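Local coordinates for hypothetical protein PG1100 (Porphyromonas gingivalis, PDB 1ZBS) that is uncharacterized but, as a putative N-acetylglucosamine kinase of the ASKHA superfamily, probably transfers phosphate from ATP to an amino sugar, at residues Glu48-Ile53 / Ser84-Cys89; Thr43-Glu48 / Asn79-Ser84. All blocks are in the same frame, centred on the assembly; numbering follows the deposited sequence.

Contact 1: residues Glu48-Ile53 / Ser84-Cys89; sequences EVLPAI and SMLPHC
Leu50 and Met85, their CA atoms 7.2 Å apart, mark the closest backbone approach between the last turns of helix 38-53 and the end of helix 75-85, where Leu86-Cys89 folds into a type I beta turn. Met85, present as selenomethionine, carries the contact. Its CG stands anti to the backbone N (chi1 176°); the extended first two torsions carry SE to Val49, and the bend at chi3 (83°) lays CE beside Val49 CG1. Here the two side chains meet at roughly a right angle: Val49 CG1 lies 3.6 Å from Met85 SE and 3.7 Å from Met85 CE. Leu50 comes alongside the stem of the same residue, running the opposite way, with Leu50 CG 3.7 Å from Met85 CG. A looser touch, Leu50 CD2 to Leu86 CD1 at 4.4 Å, carries the apolar surface on into the turn. Behind the contact, Val49 packs on Trp14 and Ile53 on Ile16 and Phe26, while Leu86 reaches Ala57 in a loop. The helix is kinked at Pro51, which has no N-H to give; Ala52 N bonds to Val49 O, which takes Ile53 N as well. No hydrogen bond or charge pair crosses between the segments, so this largely buried junction is held by dispersion and the hydrophobic effect, through the fit of one long flexible chain against two branched ones.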
loop_
_atom_site.group_PDB
_atom_site.type_symbol
_atom_site.label_atom_id
_atom_site.label_comp_id
_atom_site.label_asym_id
_atom_site.label_seq_id
_atom_site.Cartn_x
_atom_site.Cartn_y
_atom_site.Cartn_z
ATOM N N GLU A 48 -29.365 1.489 -13.949
ATOM C CA GLU A 48 -29.387 1.794 -12.526
ATOM C C GLU A 48 -29.940 3.188 -12.266
ATOM O O GLU A 48 -30.721 3.392 -11.336
ATOM C CB GLU A 48 -27.971 1.693 -11.945
ATOM C CG GLU A 48 -27.303 0.338 -12.150
ATOM C CD GLU A 48 -25.922 0.255 -11.514
ATOM O OE1 GLU A 48 -25.826 0.313 -10.270
ATOM O OE2 GLU A 48 -24.931 0.133 -12.262
ATOM N N VAL A 49 -29.538 4.148 -13.090
ATOM C CA VAL A 49 -29.993 5.519 -12.906
ATOM C C VAL A 49 -31.366 5.779 -13.510
ATOM O O VAL A 49 -32.280 6.212 -12.809
ATOM C CB VAL A 49 -28.993 6.531 -13.509
ATOM C CG1 VAL A 49 -29.347 7.935 -13.053
ATOM C CG2 VAL A 49 -27.572 6.174 -13.102
ATOM N N LEU A 50 -31.510 5.517 -14.805
ATOM C CA LEU A 50 -32.781 5.736 -15.495
ATOM C C LEU A 50 -33.964 5.031 -14.847
ATOM O O LEU A 50 -35.006 5.635 -14.637
ATOM C CB LEU A 50 -32.682 5.299 -16.958
ATOM C CG LEU A 50 -32.721 6.411 -18.013
ATOM C CD1 LEU A 50 -32.669 5.778 -19.391
ATOM C CD2 LEU A 50 -33.986 7.252 -17.860
ATOM N N PRO A 51 -33.822 3.736 -14.533
ATOM C CA PRO A 51 -34.933 3.010 -13.906
ATOM C C PRO A 51 -35.300 3.527 -12.516
ATOM O O PRO A 51 -36.393 3.263 -12.013
ATOM C CB PRO A 51 -34.430 1.566 -13.883
ATOM C CG PRO A 51 -32.944 1.727 -13.767
ATOM C CD PRO A 51 -32.674 2.838 -14.759
ATOM N N ALA A 52 -34.383 4.263 -11.898
ATOM C CA ALA A 52 -34.613 4.815 -10.566
ATOM C C ALA A 52 -35.433 6.095 -10.663
ATOM O O ALA A 52 -36.351 6.320 -9.875
ATOM C CB ALA A 52 -33.276 5.097 -9.883
ATOM N N ILE A 53 -35.081 6.934 -11.633
ATOM C CA ILE A 53 -35.788 8.191 -11.866
ATOM C C ILE A 53 -37.035 7.924 -12.695
ATOM O O ILE A 53 -38.097 8.507 -12.450
ATOM C CB ILE A 53 -34.903 9.205 -12.639
ATOM C CG1 ILE A 53 -35.780 10.280 -13.296
ATOM C CG2 ILE A 53 -34.114 8.498 -13.702
ATOM C CD1 ILE A 53 -35.029 11.184 -14.279
ATOM N N SER A 84 -27.065 11.733 -22.924
ATOM C CA SER A 84 -27.761 10.744 -23.738
ATOM C C SER A 84 -28.841 10.082 -22.886
ATOM O O SER A 84 -29.799 9.504 -23.404
ATOM C CB SER A 84 -26.784 9.692 -24.273
ATOM O OG SER A 84 -25.913 10.257 -25.244
HETATM N N MSE A 85 -28.685 10.169 -21.571
HETATM C CA MSE A 85 -29.673 9.607 -20.664
HETATM C C MSE A 85 -30.918 10.489 -20.745
HETATM O O MSE A 85 -32.022 9.996 -20.963
HETATM C CB MSE A 85 -29.124 9.576 -19.236
HETATM C CG MSE A 85 -30.130 9.095 -18.209
HETATM SE SE MSE A 85 -29.297 8.654 -16.530
HETATM C CE MSE A 85 -29.201 10.422 -15.752
ATOM N N LEU A 86 -30.731 11.793 -20.562
ATOM C CA LEU A 86 -31.830 12.749 -20.664
ATOM C C LEU A 86 -31.435 13.734 -21.756
ATOM O O LEU A 86 -30.882 14.801 -21.478
ATOM C CB LEU A 86 -32.064 13.501 -19.348
ATOM C CG LEU A 86 -32.576 12.784 -18.093
ATOM C CD1 LEU A 86 -33.431 11.593 -18.486
ATOM C CD2 LEU A 86 -31.403 12.347 -17.234
ATOM N N PRO A 87 -31.703 13.370 -23.022
ATOM C CA PRO A 87 -31.394 14.180 -24.207
ATOM C C PRO A 87 -32.150 15.499 -24.250
ATOM O O PRO A 87 -31.780 16.418 -24.991
ATOM C CB PRO A 87 -31.763 13.249 -25.361
ATOM C CG PRO A 87 -32.895 12.446 -24.791
ATOM C CD PRO A 87 -32.389 12.120 -23.406
ATOM N N HIS A 88 -33.213 15.600 -23.458
ATOM C CA HIS A 88 -33.993 16.834 -23.439
ATOM C C HIS A 88 -33.690 17.691 -22.223
ATOM O O HIS A 88 -34.435 18.616 -21.905
ATOM C CB HIS A 88 -35.486 16.516 -23.523
ATOM C CG HIS A 88 -35.859 15.776 -24.771
ATOM N ND1 HIS A 88 -35.517 16.229 -26.029
ATOM C CD2 HIS A 88 -36.488 14.590 -24.956
ATOM C CE1 HIS A 88 -35.915 15.354 -26.934
ATOM N NE2 HIS A 88 -36.508 14.349 -26.309
ATOM N N CYS A 89 -32.585 17.383 -21.552
ATOM C CA CYS A 89 -32.167 18.139 -20.382
ATOM C C CYS A 89 -31.523 19.446 -20.843
ATOM O O CYS A 89 -30.754 19.455 -21.801
ATOM C CB CYS A 89 -31.159 17.338 -19.565
ATOM S SG CYS A 89 -30.786 18.109 -17.980
#

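Contact 2: residues Thr43-Glu48 / Asn79-Ser84; sequences TALRSE and NEALDS
Leu45 and Ala81 meet where the middle of helix 38-53 faces helix 75-85, with Leu45 supplying the contact from helix 38-53. Its chi1 of -102° is far from any staggered value, and together with chi2 (50°) it carries CD2 to the Ala81 peptide. Leu45 CD2 lies 3.4 Å from Ala81 O and 3.5 Å from Ala81 CB, so this one methyl rests on both the peptide and the small side chain. Leu45 CD2 is also 3.6 Å from Leu82 N. The CA-CB bond of Leu82 points away from helix 38-53, yet its CD2 turns back to 4.3 Å from Leu45 CD2. Ala81 has no side-chain atom beyond CB, which is consistent with so close an approach to its carbonyl.

Two serines tie their hydroxyls to their own helices. Ser47 OG donates to Thr43 O at 2.6 Å, its chi1 of 72° folding the hydroxyl back over the preceding turn; Ser47 N makes no bond to that turn, where the helix widens into a pi-type turn at 45-48. Ser84 OG likewise reaches Glu80 O, at 3.2 Å, and there supplements a weak bond from Ser84 N. Salt bridges within helix 38-53 (Arg46 to Asp42) and between the helices (Glu80 to Arg38) accompany the apolar centre. On the side of helix 75-85 nearer the sheet, Leu82 and Asp83 pack on Ile92 and Asn79 on Val94, which seats this helix against strand 91-95, outermost of this chain's sheet.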
loop_
_atom_site.group_PDB
_atom_site.type_symbol
_atom_site.label_atom_id
_atom_site.label_comp_id
_atom_site.label_asym_id
_atom_site.label_seq_id
_atom_site.Cartn_x
_atom_site.Cartn_y
_atom_site.Cartn_z
ATOM N N THR A 43 -23.845 1.838 -19.348
ATOM C CA THR A 43 -24.735 0.755 -18.991
ATOM C C THR A 43 -25.328 0.979 -17.610
ATOM O O THR A 43 -26.507 0.690 -17.367
ATOM C CB THR A 43 -23.996 -0.599 -19.019
ATOM O OG1 THR A 43 -24.647 -1.521 -18.131
ATOM C CG2 THR A 43 -22.545 -0.416 -18.606
ATOM N N ALA A 44 -24.509 1.504 -16.705
ATOM C CA ALA A 44 -24.961 1.778 -15.342
ATOM C C ALA A 44 -25.985 2.910 -15.346
ATOM O O ALA A 44 -26.935 2.912 -14.559
ATOM C CB ALA A 44 -23.775 2.153 -14.465
ATOM N N LEU A 45 -25.782 3.868 -16.244
ATOM C CA LEU A 45 -26.679 5.008 -16.359
ATOM C C LEU A 45 -28.106 4.597 -16.707
ATOM O O LEU A 45 -29.056 5.030 -16.055
ATOM C CB LEU A 45 -26.155 5.991 -17.411
ATOM C CG LEU A 45 -25.445 7.254 -16.913
ATOM C CD1 LEU A 45 -24.385 6.890 -15.894
ATOM C CD2 LEU A 45 -24.820 7.989 -18.099
ATOM N N ARG A 46 -28.257 3.750 -17.720
ATOM C CA ARG A 46 -29.588 3.331 -18.137
ATOM C C ARG A 46 -30.062 1.980 -17.622
ATOM O O ARG A 46 -30.974 1.382 -18.193
ATOM C CB ARG A 46 -29.695 3.381 -19.668
ATOM C CG ARG A 46 -28.631 2.608 -20.430
ATOM C CD ARG A 46 -28.382 3.289 -21.773
ATOM N NE ARG A 46 -27.518 2.526 -22.670
ATOM C CZ ARG A 46 -27.013 3.010 -23.802
ATOM N NH1 ARG A 46 -26.242 2.250 -24.568
ATOM N NH2 ARG A 46 -27.265 4.261 -24.165
ATOM N N SER A 47 -29.455 1.503 -16.540
ATOM C CA SER A 47 -29.847 0.226 -15.949
ATOM C C SER A 47 -29.962 0.408 -14.444
ATOM O O SER A 47 -30.580 -0.401 -13.750
ATOM C CB SER A 47 -28.809 -0.858 -16.251
ATOM O OG SER A 47 -27.626 -0.655 -15.498
ATOM N N GLU A 48 -29.365 1.489 -13.949
ATOM C CA GLU A 48 -29.387 1.794 -12.526
ATOM C C GLU A 48 -29.940 3.188 -12.266
ATOM O O GLU A 48 -30.721 3.392 -11.336
ATOM C CB GLU A 48 -27.971 1.693 -11.945
ATOM C CG GLU A 48 -27.303 0.338 -12.150
ATOM C CD GLU A 48 -25.922 0.255 -11.514
ATOM O OE1 GLU A 48 -25.826 0.313 -10.270
ATOM O OE2 GLU A 48 -24.931 0.133 -12.262
ATOM N N ASN A 79 -20.467 13.707 -19.168
ATOM C CA ASN A 79 -21.433 14.725 -19.561
ATOM C C ASN A 79 -22.169 14.234 -20.808
ATOM O O ASN A 79 -23.379 14.414 -20.932
ATOM C CB ASN A 79 -20.712 16.049 -19.844
ATOM C CG ASN A 79 -21.673 17.182 -20.179
ATOM O OD1 ASN A 79 -22.445 17.100 -21.134
ATOM N ND2 ASN A 79 -21.620 18.251 -19.392
ATOM N N GLU A 80 -21.438 13.600 -21.719
ATOM C CA GLU A 80 -22.034 13.077 -22.944
ATOM C C GLU A 80 -22.938 11.891 -22.646
ATOM O O GLU A 80 -24.022 11.769 -23.220
ATOM C CB GLU A 80 -20.947 12.648 -23.929
ATOM C CG GLU A 80 -20.091 13.791 -24.436
ATOM C CD GLU A 80 -19.084 13.338 -25.473
ATOM O OE1 GLU A 80 -19.510 12.751 -26.492
ATOM O OE2 GLU A 80 -17.869 13.567 -25.269
ATOM N N ALA A 81 -22.484 11.019 -21.751
ATOM C CA ALA A 81 -23.240 9.834 -21.353
ATOM C C ALA A 81 -24.541 10.245 -20.674
ATOM O O ALA A 81 -25.604 9.699 -20.970
ATOM C CB ALA A 81 -22.403 8.979 -20.401
ATOM N N LEU A 82 -24.444 11.200 -19.755
ATOM C CA LEU A 82 -25.612 11.705 -19.037
ATOM C C LEU A 82 -26.546 12.392 -20.019
ATOM O O LEU A 82 -27.758 12.185 -19.990
ATOM C CB LEU A 82 -25.188 12.708 -17.963
ATOM C CG LEU A 82 -24.539 12.163 -16.687
ATOM C CD1 LEU A 82 -23.861 13.301 -15.942
ATOM C CD2 LEU A 82 -25.590 11.489 -15.812
ATOM N N ASP A 83 -25.972 13.210 -20.892
ATOM C CA ASP A 83 -26.765 13.923 -21.873
ATOM C C ASP A 83 -27.554 12.962 -22.771
ATOM O O ASP A 83 -28.594 13.329 -23.312
ATOM C CB ASP A 83 -25.865 14.840 -22.707
ATOM C CG ASP A 83 -26.658 15.792 -23.582
ATOM O OD1 ASP A 83 -27.089 15.366 -24.675
ATOM O OD2 ASP A 83 -26.860 16.960 -23.168
ATOM N N SER A 84 -27.065 11.733 -22.924
ATOM C CA SER A 84 -27.761 10.744 -23.738
ATOM C C SER A 84 -28.841 10.082 -22.886
ATOM O O SER A 84 -29.799 9.504 -23.404
ATOM C CB SER A 84 -26.784 9.692 -24.273
ATOM O OG SER A 84 -25.913 10.257 -25.244
#

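Overall arrangement
From the N terminus the chain lays down strands 2-7, 11-18 and 21-29, then enters helix 38-53, returns to the sheet as strand 62-67, and passes through helix 75-85 to strand 91-95. Both contacts close the loop that spans strand 62-67, each leaving 30 residues between its segments. Their segments alternate along the chain, contact 2 starting first on each helix, so the closures cross rather than nest; they share Glu48 and Ser84, and their centres lie about 6 Å apart. Together they join the helices that follow strands 21-29 and 62-67 in the chain, within a 3-2-1-4-5 sheet arrangement of an ASKHA-type domain.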